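Local coordinates for sialidase domain-containing protein (Dyadobacter fermentans, PDB 5HX0), which is of unknown function but carries a BNR-repeat, sialidase-like beta-propeller domain, consistent with a role in recognising or processing glycans, at residues R323-Y328 / P369-L374; S267-P272 / M314-L319; P189-E194 / W222-T227; S236-I241 / W249-P254. All coordinates share one frame; numbering follows the deposited sequence.

Overall arrangement
Six antiparallel beta-sheets, consistent with a six-bladed propeller of the sialidase type, hold the four contacts. Along the chain the order is contact 3, contact 4, contact 2, contact 1, each closing before the next opens. Contact 4 and the strand of contact 3 belong to the blade of strands 213-214 to 250-256, where 220-229 pairs with 234-242 and against which loop 189-194 folds; the centres are about 7 Å apart. Contacts 2 and 1, centres about 8 Å apart, join three successive blades through strands 314-318 and 324-330. Contacts 1 and 3 have centres about 26 Å apart, on opposite sides of the chain's centre. Val268 touches Val223, carrying the packing from the contact 3 blade to the next.

Contact 1. Residues R323-Y328 / P369-L374; sequences RVLLSY and PWAVQL
Pro369 sets its pyrrolidine ring against the backbone at Ser327 and Tyr328, with Pro369 CG lying 3.3 Å from Tyr328 N. Pro369 CD comes to 3.7 Å from Tyr328 C, while Pro369 CB faces Ser327 CB at 4.0 Å and Ser327 OG at 3.8 Å. Tyr328 contributes only main chain here: its CB points away from 369-374, and its OH bonds to Glu354 and Arg340. Trp370, next along, points its CB away, and its indole meets the His315 ring and strand 56-65; its main-chain O takes a bond from Ser382. No hydrogen bond joins the two segments, whose axes approach to 6.3 Å with N-to-C directions 151° apart. Packing without main-chain bonds is how neighbouring blades of a beta-propeller meet: strand 324-330 is the second of its blade, and strand 367-375 is the innermost strand of the blade whose outer strand is the N-terminal 42-51. Ala371 comes back toward Leu325, its CB 3.9 Å from Leu325 CD2. Leu325 points its CB toward 369-374 and holds CG anti to the backbone N (chi1 178°), from where the CD2 branch reaches the alanine; Val379 adds to the same apolar patch.

Contact 2. Residues S267-P272 / M314-L319; sequences SVYETP and MHALRL
Arg318 reaches across the end of the Tyr269 side chain at about a right angle, guanidinium and phenol planes 73° apart. Its NE donates to Tyr269 OH at 2.9 Å, while Tyr269 OH also lies only 3.2 Å from Arg318 CB, so the hydroxyl sits in the bend of the arginine chain. That bend comes at chi3 (-71°), which swings NE out of the otherwise extended chain. Beyond it, Arg318 NH2 donates to Glu270 O at 2.8 Å, close to the guanidinium plane, and Pro272 covers one face with CG 4.0 Å above it, offset toward the rim. A water bonded to Glu270 OE1 makes a weak bond to NH2 as well; OE1 has a firmer partner in Lys216 N. The two strands are the inner edge strands of consecutive propeller blades and run nearly parallel, 24° apart, without direct main-chain bonds. Instead a water donates to both Val268 O and Ala316 O. Tyr269 CD1 rests 4.3 Å from Ala316 CB between these polar bridges. At the other end Ser267 OG donates to the main-chain O of Met314, a selenomethionine, at 2.7 Å and is itself bonded to Ala211 N. Arg209 adds a weak bond to the same Met314 O and a further one to Pro369 O of the next blade.

Contact 3. Residues P189-E194 / W222-T227; sequences PHIEPE and WVVAAT
Ile191 and Val224 lie alongside each other, pointing opposite ways, where the loop linking two propeller blades, between strands 183-186 and 213-214, folds over strand 220-229. Ile191 CG1 stands between the backbone N and carbonyl carbon (chi1 55°), and the chain ends in CD1, which touches Val224 CG2 and Ala226 CB, each at 3.9 Å. Val224 has its other methyl, CG1, over the centre of the Trp222 ring within its own strand. Pro193 adds a looser contact to Ala226 CB, and Leu240 of the adjoining strand touches Ile191 as well. Glu194 lies obliquely against Thr227. A bend at chi2 (66°) turns CD back over the strand, and Thr227 N donates to Glu194 OE1 at 3.0 Å from above the carboxylate plane, 49° out of it. Two waters donate to the same OE1: one also bonds Ala225 O, the other Thr227 OG1. With OE2 taking the N-H of Asn196, this buried carboxylate is gripped at both oxygens, which probably favours its charged form. The loop keeps its shape through a type I turn from Ile191 to Glu194, and His190 NE2 closes over it by donating to Glu194 O at 2.8 Å. At the end of the turn, Glu194 CA makes a CA-H···O contact of 3.3 Å with Thr227 O.

Contact 4. Residues S236-I241 / W249-P254; sequences SNHLLI and WKYSAP
His238 and Tyr251 meet through a hydrogen bond, His238 ND1 to Tyr251 OH at 2.9 Å, the hydroxyl lying near the imidazole plane at its edge. The two rings cross obliquely, planes 39° apart, and Tyr251 CE2 presses on His238 CB at 3.5 Å. Tyr251 holds CG anti to its backbone N (chi1 -174°), which starts the ring along the strand toward His238. Leu240, on the same face, crosses Trp249 at about a right angle with its CB 3.8 Å from Trp249 CE3, and puts CD2 against Tyr251 CA. On the other face Ile241 CD1 touches Ser252 OG at 3.6 Å, and Leu239 CD2 lies beside the same serine. Main-chain bonds set this register: Ile241 and Lys250 exchange both of theirs, Leu239 N donates to Ala253 O at 2.8 Å, and Ser252 N donates to Leu239 O at 2.8 Å.

In the second shell, His238 NE2 donates to Ser236 OG at 2.6 Å, and that hydroxyl is bonded to Asp228, so both imidazole nitrogens are engaged and the ring's rotation is fixed; Pro193 packs on it too. Ser252 OG is bonded to Gly298 O of the neighbouring blade, and the Trp249 indole meets that of Trp222. Ser252 and Ala253 both stand opposite Leu239, a classic beta bulge in the antiparallel hairpin that forms the outer two strands of this propeller blade.

Contact 1. Residues R323-Y328 / P369-L374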
# COMPACT_ATOMS: atom_id res chain seq x y z
N ARG A 323 -15.14 33.58 15.31
CA ARG A 323 -16.03 32.55 15.85
C ARG A 323 -15.51 31.18 15.41
O ARG A 323 -14.65 31.07 14.54
CB ARG A 323 -17.47 32.79 15.40
CG ARG A 323 -18.07 34.11 15.91
CD ARG A 323 -19.53 34.21 15.54
NE ARG A 323 -19.71 34.15 14.10
CZ ARG A 323 -20.87 33.84 13.50
NH1 ARG A 323 -21.94 33.53 14.23
NH2 ARG A 323 -20.94 33.82 12.19
N VAL A 324 -16.04 30.11 16.02
CA VAL A 324 -15.49 28.77 15.87
C VAL A 324 -16.59 27.82 15.41
O VAL A 324 -17.60 27.65 16.12
CB VAL A 324 -14.86 28.27 17.18
CG1 VAL A 324 -14.30 26.85 17.00
CG2 VAL A 324 -13.77 29.24 17.65
N LEU A 325 -16.41 27.22 14.24
CA LEU A 325 -17.32 26.19 13.75
C LEU A 325 -16.94 24.85 14.36
O LEU A 325 -15.84 24.34 14.10
CB LEU A 325 -17.30 26.10 12.23
CG LEU A 325 -18.23 25.01 11.65
CD1 LEU A 325 -19.69 25.35 11.92
CD2 LEU A 325 -17.95 24.85 10.15
N LEU A 326 -17.82 24.29 15.19
CA LEU A 326 -17.62 22.98 15.82
C LEU A 326 -18.52 21.99 15.10
O LEU A 326 -19.74 22.08 15.22
CB LEU A 326 -17.96 23.04 17.31
CG LEU A 326 -17.66 21.80 18.15
CD1 LEU A 326 -16.16 21.60 18.31
CD2 LEU A 326 -18.33 21.95 19.52
N SER A 327 -17.95 21.06 14.35
CA SER A 327 -18.77 20.08 13.65
C SER A 327 -18.58 18.70 14.27
O SER A 327 -17.52 18.39 14.83
CB SER A 327 -18.45 20.04 12.16
OG SER A 327 -17.08 19.77 11.95
N TYR A 328 -19.62 17.87 14.17
CA TYR A 328 -19.59 16.54 14.78
C TYR A 328 -20.56 15.60 14.09
O TYR A 328 -21.54 16.03 13.48
CB TYR A 328 -19.92 16.59 16.28
CG TYR A 328 -21.06 17.53 16.63
CD1 TYR A 328 -20.81 18.88 16.83
CD2 TYR A 328 -22.35 17.06 16.80
CE1 TYR A 328 -21.83 19.76 17.17
CE2 TYR A 328 -23.40 17.94 17.14
CZ TYR A 328 -23.12 19.28 17.33
OH TYR A 328 -24.10 20.19 17.67
N PRO A 369 -16.81 14.48 10.77
CA PRO A 369 -16.68 15.66 9.92
C PRO A 369 -15.39 16.43 10.17
O PRO A 369 -14.79 16.39 11.24
CB PRO A 369 -17.92 16.51 10.27
CG PRO A 369 -18.21 16.12 11.70
CD PRO A 369 -17.87 14.65 11.78
N TRP A 370 -14.99 17.17 9.14
CA TRP A 370 -13.78 17.98 9.16
C TRP A 370 -14.00 19.15 8.20
O TRP A 370 -14.29 18.92 7.02
CB TRP A 370 -12.56 17.13 8.73
CG TRP A 370 -11.22 17.71 9.10
CD1 TRP A 370 -10.66 18.86 8.63
CD2 TRP A 370 -10.29 17.15 10.03
NE1 TRP A 370 -9.40 19.05 9.21
CE2 TRP A 370 -9.16 18.00 10.07
CE3 TRP A 370 -10.28 15.99 10.81
CZ2 TRP A 370 -8.04 17.72 10.86
CZ3 TRP A 370 -9.18 15.72 11.59
CH2 TRP A 370 -8.07 16.58 11.61
N ALA A 371 -13.90 20.38 8.70
CA ALA A 371 -14.26 21.55 7.91
C ALA A 371 -13.02 22.29 7.42
O ALA A 371 -11.95 22.25 8.05
CB ALA A 371 -15.14 22.50 8.71
N VAL A 372 -13.17 22.98 6.30
CA VAL A 372 -12.11 23.82 5.75
C VAL A 372 -12.74 25.07 5.17
O VAL A 372 -13.85 25.03 4.61
CB VAL A 372 -11.28 23.05 4.69
CG1 VAL A 372 -12.17 22.62 3.55
CG2 VAL A 372 -10.13 23.92 4.19
N GLN A 373 -12.06 26.20 5.31
CA GLN A 373 -12.55 27.46 4.75
C GLN A 373 -12.30 27.45 3.25
O GLN A 373 -11.17 27.27 2.81
CB GLN A 373 -11.84 28.64 5.41
CG GLN A 373 -12.52 29.99 5.20
CD GLN A 373 -13.72 30.17 6.10
OE1 GLN A 373 -13.68 29.80 7.28
NE2 GLN A 373 -14.81 30.70 5.55
N LEU A 374 -13.36 27.65 2.47
CA LEU A 374 -13.20 27.74 1.02
C LEU A 374 -12.80 29.15 0.58
O LEU A 374 -11.88 29.33 -0.22
CB LEU A 374 -14.50 27.32 0.32
CG LEU A 374 -14.87 25.84 0.50
CD1 LEU A 374 -16.17 25.50 -0.24
CD2 LEU A 374 -13.72 24.95 0.05

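Contact 2. Residues S267-P272 / M314-L319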
# COMPACT_ATOMS: atom_id res chain seq x y z
N SER A 267 -10.21 16.83 19.30
CA SER A 267 -9.63 17.92 18.51
C SER A 267 -9.23 19.06 19.44
O SER A 267 -9.96 19.37 20.39
CB SER A 267 -10.62 18.43 17.46
OG SER A 267 -10.68 17.54 16.34
N VAL A 268 -8.09 19.68 19.18
CA VAL A 268 -7.58 20.72 20.06
C VAL A 268 -7.62 22.05 19.32
O VAL A 268 -7.62 22.09 18.09
CB VAL A 268 -6.16 20.38 20.59
CG1 VAL A 268 -5.09 20.50 19.47
CG2 VAL A 268 -5.83 21.23 21.83
N TYR A 269 -7.69 23.13 20.09
CA TYR A 269 -7.87 24.47 19.53
C TYR A 269 -7.25 25.50 20.48
O TYR A 269 -7.30 25.33 21.70
CB TYR A 269 -9.38 24.73 19.31
CG TYR A 269 -9.68 26.07 18.70
CD1 TYR A 269 -9.48 26.29 17.34
CD2 TYR A 269 -10.17 27.12 19.48
CE1 TYR A 269 -9.73 27.53 16.77
CE2 TYR A 269 -10.44 28.38 18.91
CZ TYR A 269 -10.20 28.56 17.54
OH TYR A 269 -10.44 29.77 16.93
N GLU A 270 -6.65 26.55 19.92
CA GLU A 270 -6.15 27.66 20.72
C GLU A 270 -6.97 28.89 20.39
O GLU A 270 -7.11 29.24 19.21
CB GLU A 270 -4.67 27.93 20.45
CG GLU A 270 -4.04 28.93 21.41
CD GLU A 270 -2.63 29.28 20.97
OE1 GLU A 270 -2.48 30.02 19.97
OE2 GLU A 270 -1.67 28.77 21.58
N THR A 271 -7.48 29.56 21.43
CA THR A 271 -8.35 30.71 21.24
C THR A 271 -7.51 31.98 21.04
O THR A 271 -6.31 31.98 21.33
CB THR A 271 -9.27 30.89 22.43
OG1 THR A 271 -8.49 31.33 23.56
CG2 THR A 271 -9.96 29.58 22.75
N PRO A 272 -8.12 33.06 20.55
CA PRO A 272 -7.34 34.30 20.38
C PRO A 272 -6.71 34.79 21.67
O PRO A 272 -5.58 35.30 21.64
CB PRO A 272 -8.37 35.29 19.82
CG PRO A 272 -9.32 34.37 19.00
CD PRO A 272 -9.42 33.11 19.83
N MSE A 314 -15.46 15.45 17.35
CA MSE A 314 -15.60 16.88 17.14
C MSE A 314 -14.42 17.43 16.33
O MSE A 314 -13.31 16.90 16.43
CB MSE A 314 -15.70 17.63 18.48
CG MSE A 314 -17.16 17.93 18.95
SE MSE A 314 -18.14 16.31 19.36
CE MSE A 314 -17.02 15.49 20.73
N HIS A 315 -14.68 18.48 15.54
CA HIS A 315 -13.65 19.22 14.82
C HIS A 315 -13.94 20.71 14.96
O HIS A 315 -15.10 21.12 14.85
CB HIS A 315 -13.62 18.86 13.30
CG HIS A 315 -12.60 19.65 12.54
ND1 HIS A 315 -12.91 20.81 11.85
CD2 HIS A 315 -11.26 19.51 12.44
CE1 HIS A 315 -11.81 21.32 11.33
NE2 HIS A 315 -10.79 20.57 11.69
N ALA A 316 -12.91 21.52 15.20
CA ALA A 316 -13.10 22.96 15.37
C ALA A 316 -12.31 23.72 14.31
O ALA A 316 -11.13 23.44 14.08
CB ALA A 316 -12.65 23.44 16.76
N LEU A 317 -12.97 24.70 13.69
CA LEU A 317 -12.38 25.56 12.66
C LEU A 317 -12.61 27.02 13.04
O LEU A 317 -13.74 27.42 13.29
CB LEU A 317 -13.02 25.28 11.30
CG LEU A 317 -12.63 26.26 10.18
CD1 LEU A 317 -11.17 26.06 9.80
CD2 LEU A 317 -13.54 26.08 8.95
N ARG A 318 -11.53 27.82 13.06
CA ARG A 318 -11.67 29.25 13.30
C ARG A 318 -12.21 29.90 12.03
O ARG A 318 -11.60 29.76 10.97
CB ARG A 318 -10.33 29.87 13.70
CG ARG A 318 -10.44 31.35 14.07
CD ARG A 318 -9.05 31.97 14.36
NE ARG A 318 -8.52 31.45 15.63
CZ ARG A 318 -7.48 31.97 16.27
NH1 ARG A 318 -6.83 33.00 15.75
NH2 ARG A 318 -7.08 31.44 17.43
N LEU A 319 -13.33 30.61 12.13
CA LEU A 319 -13.93 31.31 11.00
C LEU A 319 -13.29 32.69 10.82
O LEU A 319 -12.56 33.17 11.68
CB LEU A 319 -15.44 31.44 11.23
CG LEU A 319 -16.17 30.10 11.29
CD1 LEU A 319 -17.60 30.33 11.77
CD2 LEU A 319 -16.19 29.47 9.90
O HOH W 1 -9.85 21.75 16.22
O HOH W 2 -4.17 30.81 17.75

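Contact 3. Residues P189-E194 / W222-T227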
# COMPACT_ATOMS: atom_id res chain seq x y z
N PRO A 189 6.02 9.55 20.62
CA PRO A 189 6.50 8.86 21.82
C PRO A 189 5.40 7.97 22.39
O PRO A 189 4.21 8.23 22.22
CB PRO A 189 6.84 10.01 22.78
CG PRO A 189 5.95 11.14 22.34
CD PRO A 189 5.87 11.01 20.84
N HIS A 190 5.83 6.91 23.06
CA HIS A 190 4.93 6.25 24.00
C HIS A 190 4.81 7.14 25.24
O HIS A 190 5.81 7.64 25.74
CB HIS A 190 5.48 4.88 24.38
CG HIS A 190 4.81 4.29 25.58
ND1 HIS A 190 5.33 4.40 26.85
CD2 HIS A 190 3.63 3.64 25.70
CE1 HIS A 190 4.51 3.81 27.70
NE2 HIS A 190 3.48 3.34 27.03
N ILE A 191 3.59 7.35 25.72
CA ILE A 191 3.40 8.18 26.90
C ILE A 191 3.06 7.29 28.09
O ILE A 191 2.44 6.23 27.95
CB ILE A 191 2.33 9.28 26.69
CG1 ILE A 191 1.00 8.68 26.23
CG2 ILE A 191 2.84 10.31 25.66
CD1 ILE A 191 -0.19 9.64 26.41
N GLU A 192 3.51 7.73 29.27
CA GLU A 192 3.43 6.91 30.48
C GLU A 192 2.05 6.33 30.77
O GLU A 192 1.98 5.17 31.18
CB GLU A 192 3.94 7.73 31.68
CG GLU A 192 4.07 6.96 32.98
CD GLU A 192 4.50 7.84 34.15
OE1 GLU A 192 4.57 9.07 33.98
OE2 GLU A 192 4.76 7.29 35.25
N PRO A 193 0.94 7.05 30.59
CA PRO A 193 -0.37 6.44 30.90
C PRO A 193 -0.73 5.25 30.03
O PRO A 193 -1.55 4.43 30.46
CB PRO A 193 -1.35 7.60 30.67
CG PRO A 193 -0.53 8.82 30.92
CD PRO A 193 0.81 8.50 30.34
N GLU A 194 -0.16 5.11 28.84
CA GLU A 194 -0.53 4.05 27.90
C GLU A 194 0.05 2.71 28.33
O GLU A 194 1.27 2.58 28.49
CB GLU A 194 -0.02 4.41 26.50
CG GLU A 194 -0.11 3.29 25.47
CD GLU A 194 -1.57 2.93 25.16
OE1 GLU A 194 -2.32 3.83 24.74
OE2 GLU A 194 -1.96 1.76 25.35
N TRP A 222 -1.31 18.75 20.32
CA TRP A 222 -1.91 17.49 19.87
C TRP A 222 -2.47 16.78 21.08
O TRP A 222 -1.70 16.41 21.98
CB TRP A 222 -0.87 16.62 19.16
CG TRP A 222 -1.43 15.41 18.48
CD1 TRP A 222 -2.74 15.16 18.14
CD2 TRP A 222 -0.68 14.26 18.04
NE1 TRP A 222 -2.85 13.93 17.52
CE2 TRP A 222 -1.60 13.37 17.45
CE3 TRP A 222 0.68 13.92 18.10
CZ2 TRP A 222 -1.20 12.15 16.90
CZ3 TRP A 222 1.07 12.71 17.56
CH2 TRP A 222 0.14 11.83 16.97
N VAL A 223 -3.78 16.58 21.14
CA VAL A 223 -4.38 15.82 22.24
C VAL A 223 -4.54 14.37 21.80
O VAL A 223 -5.30 14.07 20.87
CB VAL A 223 -5.71 16.42 22.69
CG1 VAL A 223 -6.37 15.53 23.76
CG2 VAL A 223 -5.48 17.84 23.22
N VAL A 224 -3.82 13.47 22.47
CA VAL A 224 -3.76 12.06 22.09
C VAL A 224 -4.54 11.23 23.10
O VAL A 224 -4.89 11.67 24.19
CB VAL A 224 -2.31 11.53 21.99
CG1 VAL A 224 -1.53 12.26 20.89
CG2 VAL A 224 -1.60 11.63 23.35
N ALA A 225 -4.83 9.99 22.70
CA ALA A 225 -5.55 9.05 23.53
C ALA A 225 -4.58 8.03 24.08
O ALA A 225 -3.56 7.72 23.46
CB ALA A 225 -6.64 8.33 22.71
N ALA A 226 -4.90 7.49 25.26
CA ALA A 226 -4.08 6.42 25.81
C ALA A 226 -4.98 5.46 26.58
O ALA A 226 -5.89 5.90 27.30
CB ALA A 226 -2.96 6.97 26.73
N THR A 227 -4.73 4.16 26.41
CA THR A 227 -5.40 3.14 27.21
C THR A 227 -4.71 3.10 28.56
O THR A 227 -3.51 2.78 28.62
CB THR A 227 -5.34 1.77 26.54
OG1 THR A 227 -6.01 1.79 25.29
CG2 THR A 227 -6.00 0.70 27.43
O HOH W 3 -1.27 6.13 23.54
O HOH W 4 -4.44 2.77 23.41

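Contact 4. Residues S236-I241 / W249-P254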
# COMPACT_ATOMS: atom_id res chain seq x y z
N SER A 236 -7.88 7.80 28.35
CA SER A 236 -7.83 9.19 28.80
C SER A 236 -7.08 10.00 27.75
O SER A 236 -6.39 9.45 26.88
CB SER A 236 -7.13 9.30 30.17
OG SER A 236 -5.86 8.68 30.11
N ASN A 237 -7.22 11.33 27.83
CA ASN A 237 -6.59 12.25 26.89
C ASN A 237 -5.45 13.01 27.57
O ASN A 237 -5.52 13.33 28.77
CB ASN A 237 -7.60 13.27 26.34
CG ASN A 237 -8.52 12.68 25.27
OD1 ASN A 237 -9.73 12.89 25.30
ND2 ASN A 237 -7.94 11.93 24.32
N HIS A 238 -4.44 13.31 26.77
CA HIS A 238 -3.19 13.90 27.22
C HIS A 238 -2.70 14.84 26.12
O HIS A 238 -2.85 14.54 24.94
CB HIS A 238 -2.17 12.79 27.53
CG HIS A 238 -2.71 11.78 28.49
ND1 HIS A 238 -2.59 11.92 29.86
CD2 HIS A 238 -3.46 10.68 28.29
CE1 HIS A 238 -3.21 10.92 30.46
NE2 HIS A 238 -3.76 10.15 29.53
N LEU A 239 -2.16 15.99 26.52
CA LEU A 239 -1.66 16.97 25.56
C LEU A 239 -0.18 16.72 25.27
O LEU A 239 0.65 16.72 26.18
CB LEU A 239 -1.86 18.38 26.09
CG LEU A 239 -1.33 19.52 25.20
CD1 LEU A 239 -2.08 19.58 23.88
CD2 LEU A 239 -1.43 20.85 25.94
N LEU A 240 0.14 16.53 23.99
CA LEU A 240 1.51 16.57 23.52
C LEU A 240 1.78 17.91 22.84
O LEU A 240 0.88 18.54 22.28
CB LEU A 240 1.82 15.45 22.53
CG LEU A 240 1.47 14.02 22.92
CD1 LEU A 240 1.98 13.06 21.87
CD2 LEU A 240 2.03 13.68 24.29
N ILE A 241 3.04 18.32 22.87
CA ILE A 241 3.46 19.58 22.28
C ILE A 241 4.72 19.33 21.47
O ILE A 241 5.63 18.62 21.93
CB ILE A 241 3.69 20.63 23.38
CG1 ILE A 241 2.37 21.03 24.05
CG2 ILE A 241 4.47 21.76 22.83
CD1 ILE A 241 2.51 22.10 25.11
N TRP A 249 7.80 15.09 19.88
CA TRP A 249 6.71 15.48 20.77
C TRP A 249 7.14 15.31 22.22
O TRP A 249 7.85 14.36 22.55
CB TRP A 249 5.46 14.61 20.49
CG TRP A 249 4.98 14.76 19.08
CD1 TRP A 249 5.33 14.01 17.98
CD2 TRP A 249 4.04 15.74 18.62
NE1 TRP A 249 4.66 14.48 16.86
CE2 TRP A 249 3.87 15.54 17.23
CE3 TRP A 249 3.33 16.78 19.25
CZ2 TRP A 249 3.01 16.33 16.46
CZ3 TRP A 249 2.48 17.57 18.48
CH2 TRP A 249 2.33 17.34 17.11
N LYS A 250 6.70 16.23 23.07
CA LYS A 250 6.90 16.14 24.51
C LYS A 250 5.55 16.12 25.22
O LYS A 250 4.64 16.88 24.87
CB LYS A 250 7.73 17.31 25.03
CG LYS A 250 9.24 17.13 24.93
CD LYS A 250 9.75 17.18 23.50
CE LYS A 250 11.14 16.57 23.40
NZ LYS A 250 11.49 16.26 21.98
N TYR A 251 5.43 15.24 26.21
CA TYR A 251 4.24 15.21 27.06
C TYR A 251 4.11 16.51 27.84
O TYR A 251 5.06 16.96 28.48
CB TYR A 251 4.34 14.03 28.03
CG TYR A 251 3.10 13.81 28.85
CD1 TYR A 251 2.91 14.47 30.07
CD2 TYR A 251 2.10 12.94 28.42
CE1 TYR A 251 1.77 14.28 30.83
CE2 TYR A 251 0.96 12.73 29.18
CZ TYR A 251 0.79 13.40 30.37
OH TYR A 251 -0.35 13.21 31.11
N SER A 252 2.93 17.13 27.79
CA SER A 252 2.70 18.36 28.53
C SER A 252 1.85 18.12 29.77
O SER A 252 2.30 18.42 30.88
CB SER A 252 2.05 19.42 27.63
OG SER A 252 1.89 20.63 28.36
N ALA A 253 0.64 17.57 29.63
CA ALA A 253 -0.28 17.46 30.76
C ALA A 253 -1.46 16.55 30.45
O ALA A 253 -1.85 16.42 29.28
CB ALA A 253 -0.80 18.85 31.15
N PRO A 254 -2.06 15.91 31.46
CA PRO A 254 -3.33 15.20 31.22
C PRO A 254 -4.44 16.19 30.89
O PRO A 254 -4.51 17.29 31.45
CB PRO A 254 -3.61 14.49 32.55
CG PRO A 254 -2.37 14.66 33.38
CD PRO A 254 -1.66 15.87 32.87